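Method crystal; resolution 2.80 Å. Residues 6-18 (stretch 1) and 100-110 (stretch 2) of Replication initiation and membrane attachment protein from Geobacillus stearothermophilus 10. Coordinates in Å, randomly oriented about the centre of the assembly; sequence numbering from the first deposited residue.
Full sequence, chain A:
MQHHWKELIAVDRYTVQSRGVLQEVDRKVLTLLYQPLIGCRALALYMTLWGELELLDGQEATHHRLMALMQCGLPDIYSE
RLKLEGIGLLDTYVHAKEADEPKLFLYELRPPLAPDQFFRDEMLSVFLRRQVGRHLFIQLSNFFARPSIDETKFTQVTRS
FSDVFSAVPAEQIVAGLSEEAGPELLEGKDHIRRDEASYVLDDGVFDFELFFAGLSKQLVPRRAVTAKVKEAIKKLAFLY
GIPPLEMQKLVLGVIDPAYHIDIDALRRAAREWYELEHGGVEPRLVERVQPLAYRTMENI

Stretch 1 (6-18) KELIAVDRYTVQS
Stretch 2 (100-110) DEPKLFLYELR

Residues 6-18 and 100-110 meet as neighbouring parallel strands, a strand around Arg-13 to Gln-17 and a strand from Leu-104 to Leu-109, whose axes approach to 4.4 Å and diverge by 21° (signed crossing angle -21°). The register is continuous: Arg-13 pairs with Leu-104, Tyr-14 with Phe-105, Thr-15 with Leu-106, Val-16 with Tyr-107 and Gln-17 with Glu-108, with CA-CA separations of 4.4 to 5.0 Å. Backbone torsions are extended, for example phi/psi -130/165 at Tyr-14, -135/151 at Thr-15 and -100/108 at Tyr-107. Together the stretches bury 1048 Å², summed over both sides.

Main-chain hydrogen bonds supply the regular part of the attachment. Arg-13, Thr-15, Gln-17, Phe-105 and Tyr-107 both donate and accept, while Lys-103 O only accepts and Leu-109 N only donates in this main-chain ladder, giving the staggered pattern of a parallel pair: Arg-13 N to Lys-103 O, 2.7 Å; Phe-105 N to Arg-13 O, 2.5 Å; Thr-15 N to Phe-105 O, 2.9 Å; Tyr-107 N to Thr-15 O, 2.7 Å; Gln-17 N to Tyr-107 O, 2.8 Å; Leu-109 N to Gln-17 O, 2.7 Å. Their N-H...O angles lie between 143° and 171°. CA-H...O contacts accompany them, including Tyr-14 CA to Phe-105 O at 3.1 Å and Leu-104 CA to Arg-13 O at 3.2 Å.

Polar side chains extend this ladder at its ends. Before the first strand, a type I turn from Ile-9 to Asp-12 is closed by Asp-12 N to Ile-9 O, 3.0 Å. Asp-12 (chi1 m, -75°) divides its carboxylate: OD2 accepts Ile-9 N at 2.8 Å within the turn, whereas OD1 accepts Lys-103 N at 3.0 Å across the interface. Lys-103, with chi1 m and chi2 to chi4 all t, is long enough to carry NZ to Glu-7 O, 2.7 Å. Pro-102, preceded by a cis peptide bond, directs its CB toward the first stretch, 3.5 Å from Val-11 O. At the far end, Ser-18 OG (chi1 t) donates to Leu-109 O at 2.8 Å.

Apolar packing is concentrated on the face bearing Tyr-14, Val-16, Phe-105 and Tyr-107, all buried. Phe-105 (chi1 m) meets Leu-8 CD1 through its CE2 at 3.6 Å; Leu-8, with chi1 t and chi2 p, brings its end nearer the partner strand. Asp-12 CB lies at the ring edge, 3.9 Å from Phe-105 CE2. Tyr-14 (chi1 p) and Tyr-107 (chi1 m) form an oblique aromatic pair, centroids 5.8 Å apart and planes at 36°, with Tyr-14 CB 3.5 Å from Tyr-107 CE2. Both hydroxyls are hydrogen-bonded elsewhere in the structure, so these large rings can be buried with their polar ends satisfied. Farther along, Val-16 CG1 (chi1 t) packs 4.1 Å from Leu-109 CD1.

The other face carries Arg-13, Thr-15, Gln-17, Leu-104, Leu-106 and Glu-108. Thr-15 CG2 (chi1 t) offers a methyl to Leu-106 CG at 3.6 Å, while Arg-13, partly exposed, reaches over Leu-104, its NH2 3.8 Å from Leu-104 CB.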

# COMPACT_ATOMS: atom_id res chain seq x y z
N LYS A 6 -5.36 36.85 -10.44
CA LYS A 6 -5.12 37.11 -11.85
C LYS A 6 -5.41 35.85 -12.69
O LYS A 6 -5.72 35.93 -13.87
CB LYS A 6 -3.68 37.59 -12.02
CG LYS A 6 -3.35 38.23 -13.36
CD LYS A 6 -3.88 39.63 -13.52
CE LYS A 6 -4.11 39.97 -14.99
NZ LYS A 6 -5.28 39.21 -15.54
N GLU A 7 -5.35 34.69 -12.04
CA GLU A 7 -5.59 33.41 -12.72
C GLU A 7 -6.67 32.55 -12.04
O GLU A 7 -7.57 32.05 -12.71
CB GLU A 7 -4.29 32.62 -12.84
CG GLU A 7 -3.46 32.97 -14.07
CD GLU A 7 -1.99 32.67 -13.89
OE1 GLU A 7 -1.16 33.38 -14.49
OE2 GLU A 7 -1.66 31.72 -13.14
N LEU A 8 -6.56 32.37 -10.73
CA LEU A 8 -7.45 31.48 -10.01
C LEU A 8 -8.36 32.20 -9.01
O LEU A 8 -7.89 32.94 -8.13
CB LEU A 8 -6.59 30.45 -9.26
CG LEU A 8 -7.23 29.39 -8.38
CD1 LEU A 8 -7.86 28.37 -9.26
CD2 LEU A 8 -6.16 28.78 -7.50
N ILE A 9 -9.66 31.97 -9.11
CA ILE A 9 -10.61 32.47 -8.11
C ILE A 9 -11.43 31.32 -7.52
O ILE A 9 -11.51 30.25 -8.12
CB ILE A 9 -11.55 33.56 -8.69
CG1 ILE A 9 -12.41 33.01 -9.82
CG2 ILE A 9 -10.76 34.73 -9.19
CD1 ILE A 9 -13.33 34.02 -10.42
N ALA A 10 -12.03 31.53 -6.35
CA ALA A 10 -12.68 30.44 -5.61
C ALA A 10 -13.77 29.69 -6.37
O ALA A 10 -14.02 28.52 -6.08
CB ALA A 10 -13.21 30.93 -4.28
N VAL A 11 -14.43 30.34 -7.32
CA VAL A 11 -15.55 29.69 -7.99
C VAL A 11 -15.10 28.97 -9.23
O VAL A 11 -15.93 28.38 -9.94
CB VAL A 11 -16.71 30.68 -8.37
CG1 VAL A 11 -17.43 31.16 -7.12
CG2 VAL A 11 -16.20 31.84 -9.24
N ASP A 12 -13.81 29.04 -9.53
CA ASP A 12 -13.26 28.28 -10.66
C ASP A 12 -13.38 26.79 -10.35
O ASP A 12 -13.35 26.36 -9.19
CB ASP A 12 -11.80 28.65 -10.93
CG ASP A 12 -11.64 30.01 -11.61
OD1 ASP A 12 -12.58 30.40 -12.35
OD2 ASP A 12 -10.58 30.67 -11.42
N ARG A 13 -13.54 25.98 -11.39
CA ARG A 13 -13.76 24.54 -11.19
C ARG A 13 -12.56 23.68 -11.59
O ARG A 13 -11.83 24.01 -12.51
CB ARG A 13 -15.01 24.08 -11.95
CG ARG A 13 -16.27 24.86 -11.60
CD ARG A 13 -17.50 24.20 -12.20
NE ARG A 13 -17.25 23.67 -13.53
CZ ARG A 13 -17.34 24.39 -14.65
NH1 ARG A 13 -17.67 25.67 -14.59
NH2 ARG A 13 -17.09 23.83 -15.82
N TYR A 14 -12.38 22.56 -10.88
CA TYR A 14 -11.33 21.61 -11.23
C TYR A 14 -11.81 20.18 -11.34
O TYR A 14 -12.91 19.82 -10.91
CB TYR A 14 -10.19 21.68 -10.23
CG TYR A 14 -10.54 21.18 -8.85
CD1 TYR A 14 -10.22 19.88 -8.45
CD2 TYR A 14 -11.15 22.01 -7.93
CE1 TYR A 14 -10.52 19.43 -7.17
CE2 TYR A 14 -11.45 21.56 -6.64
CZ TYR A 14 -11.14 20.27 -6.27
OH TYR A 14 -11.45 19.83 -5.00
N THR A 15 -10.96 19.36 -11.94
CA THR A 15 -11.05 17.93 -11.83
C THR A 15 -9.64 17.42 -11.56
O THR A 15 -8.67 18.07 -11.96
CB THR A 15 -11.61 17.31 -13.11
OG1 THR A 15 -11.60 15.89 -12.97
CG2 THR A 15 -10.76 17.68 -14.32
N VAL A 16 -9.52 16.29 -10.86
CA VAL A 16 -8.23 15.64 -10.65
C VAL A 16 -8.14 14.36 -11.46
O VAL A 16 -9.02 13.50 -11.36
CB VAL A 16 -8.03 15.23 -9.21
CG1 VAL A 16 -6.58 14.76 -9.00
CG2 VAL A 16 -8.39 16.34 -8.28
N GLN A 17 -7.07 14.20 -12.22
CA GLN A 17 -6.87 12.98 -13.01
C GLN A 17 -5.44 12.43 -12.97
O GLN A 17 -4.48 13.13 -12.59
CB GLN A 17 -7.36 13.22 -14.45
CG GLN A 17 -8.87 13.34 -14.51
CD GLN A 17 -9.42 13.79 -15.83
OE1 GLN A 17 -10.12 14.79 -15.90
NE2 GLN A 17 -9.13 13.03 -16.89
N SER A 18 -5.29 11.15 -13.31
CA SER A 18 -3.95 10.60 -13.44
C SER A 18 -3.95 9.42 -14.38
O SER A 18 -4.91 8.66 -14.39
CB SER A 18 -3.41 10.16 -12.08
OG SER A 18 -2.00 10.05 -12.11
N ASP A 100 -17.23 33.76 -20.60
CA ASP A 100 -16.20 34.29 -19.70
C ASP A 100 -16.63 34.10 -18.24
O ASP A 100 -17.65 34.66 -17.79
CB ASP A 100 -15.86 35.76 -20.01
CG ASP A 100 -14.97 35.91 -21.25
OD1 ASP A 100 -14.10 35.05 -21.47
OD2 ASP A 100 -15.14 36.89 -22.01
N GLU A 101 -15.83 33.30 -17.52
CA GLU A 101 -16.15 32.75 -16.19
C GLU A 101 -17.16 31.58 -16.23
O GLU A 101 -17.98 31.47 -17.16
CB GLU A 101 -16.63 33.84 -15.20
CG GLU A 101 -15.64 34.97 -14.90
CD GLU A 101 -15.85 35.58 -13.51
OE1 GLU A 101 -16.82 35.18 -12.83
OE2 GLU A 101 -15.04 36.43 -13.09
N PRO A 102 -17.09 30.69 -15.23
CA PRO A 102 -15.88 30.39 -14.44
C PRO A 102 -14.99 29.35 -15.15
O PRO A 102 -15.49 28.45 -15.84
CB PRO A 102 -16.45 29.83 -13.12
CG PRO A 102 -17.93 30.15 -13.15
CD PRO A 102 -18.29 30.11 -14.60
N LYS A 103 -13.68 29.43 -14.91
CA LYS A 103 -12.70 28.53 -15.52
C LYS A 103 -12.85 27.06 -15.08
O LYS A 103 -13.32 26.76 -13.97
CB LYS A 103 -11.29 29.00 -15.19
CG LYS A 103 -10.83 30.29 -15.85
CD LYS A 103 -9.49 30.65 -15.26
CE LYS A 103 -8.73 31.70 -16.05
NZ LYS A 103 -7.41 31.92 -15.38
N LEU A 104 -12.45 26.15 -15.96
CA LEU A 104 -12.39 24.73 -15.61
C LEU A 104 -10.96 24.17 -15.70
O LEU A 104 -10.41 24.06 -16.80
CB LEU A 104 -13.33 23.92 -16.51
CG LEU A 104 -13.29 22.40 -16.36
CD1 LEU A 104 -13.62 21.97 -14.94
CD2 LEU A 104 -14.22 21.73 -17.36
N PHE A 105 -10.36 23.82 -14.56
CA PHE A 105 -9.01 23.27 -14.53
C PHE A 105 -8.97 21.74 -14.54
O PHE A 105 -9.82 21.09 -13.94
CB PHE A 105 -8.27 23.74 -13.28
CG PHE A 105 -7.98 25.18 -13.28
CD1 PHE A 105 -6.86 25.67 -13.92
CD2 PHE A 105 -8.85 26.08 -12.66
CE1 PHE A 105 -6.59 27.02 -13.94
CE2 PHE A 105 -8.58 27.44 -12.68
CZ PHE A 105 -7.45 27.91 -13.32
N LEU A 106 -7.98 21.18 -15.22
CA LEU A 106 -7.69 19.76 -15.12
C LEU A 106 -6.38 19.62 -14.35
O LEU A 106 -5.34 20.09 -14.80
CB LEU A 106 -7.56 19.16 -16.51
CG LEU A 106 -8.04 17.72 -16.71
CD1 LEU A 106 -8.10 17.38 -18.19
CD2 LEU A 106 -7.15 16.76 -15.96
N TYR A 107 -6.43 19.00 -13.19
CA TYR A 107 -5.23 18.77 -12.41
C TYR A 107 -4.79 17.34 -12.63
O TYR A 107 -5.41 16.41 -12.13
CB TYR A 107 -5.51 18.98 -10.93
CG TYR A 107 -5.70 20.42 -10.59
CD1 TYR A 107 -4.93 21.40 -11.19
CD2 TYR A 107 -6.67 20.82 -9.68
CE1 TYR A 107 -5.10 22.75 -10.89
CE2 TYR A 107 -6.85 22.17 -9.38
CZ TYR A 107 -6.06 23.13 -9.98
OH TYR A 107 -6.23 24.46 -9.68
N GLU A 108 -3.70 17.18 -13.38
CA GLU A 108 -3.23 15.84 -13.75
C GLU A 108 -2.05 15.45 -12.86
O GLU A 108 -0.95 15.99 -12.98
CB GLU A 108 -2.90 15.81 -15.26
CG GLU A 108 -1.97 14.72 -15.75
CD GLU A 108 -2.64 13.36 -15.88
OE1 GLU A 108 -3.87 13.26 -15.65
OE2 GLU A 108 -1.94 12.37 -16.21
N LEU A 109 -2.29 14.52 -11.95
CA LEU A 109 -1.26 14.15 -10.99
C LEU A 109 -0.17 13.29 -11.60
O LEU A 109 -0.43 12.34 -12.33
CB LEU A 109 -1.87 13.41 -9.82
CG LEU A 109 -2.40 14.27 -8.70
CD1 LEU A 109 -2.94 13.36 -7.66
CD2 LEU A 109 -1.26 15.09 -8.11
N ARG A 110 1.07 13.61 -11.27
CA ARG A 110 2.19 12.80 -11.74
C ARG A 110 2.90 12.16 -10.55
O ARG A 110 3.02 12.76 -9.48
CB ARG A 110 3.12 13.67 -12.54
CG ARG A 110 2.42 14.38 -13.70
CD ARG A 110 3.43 14.96 -14.67
NE ARG A 110 4.47 13.96 -14.97
CZ ARG A 110 4.56 13.29 -16.11
NH1 ARG A 110 3.70 13.52 -17.11
NH2 ARG A 110 5.52 12.38 -16.26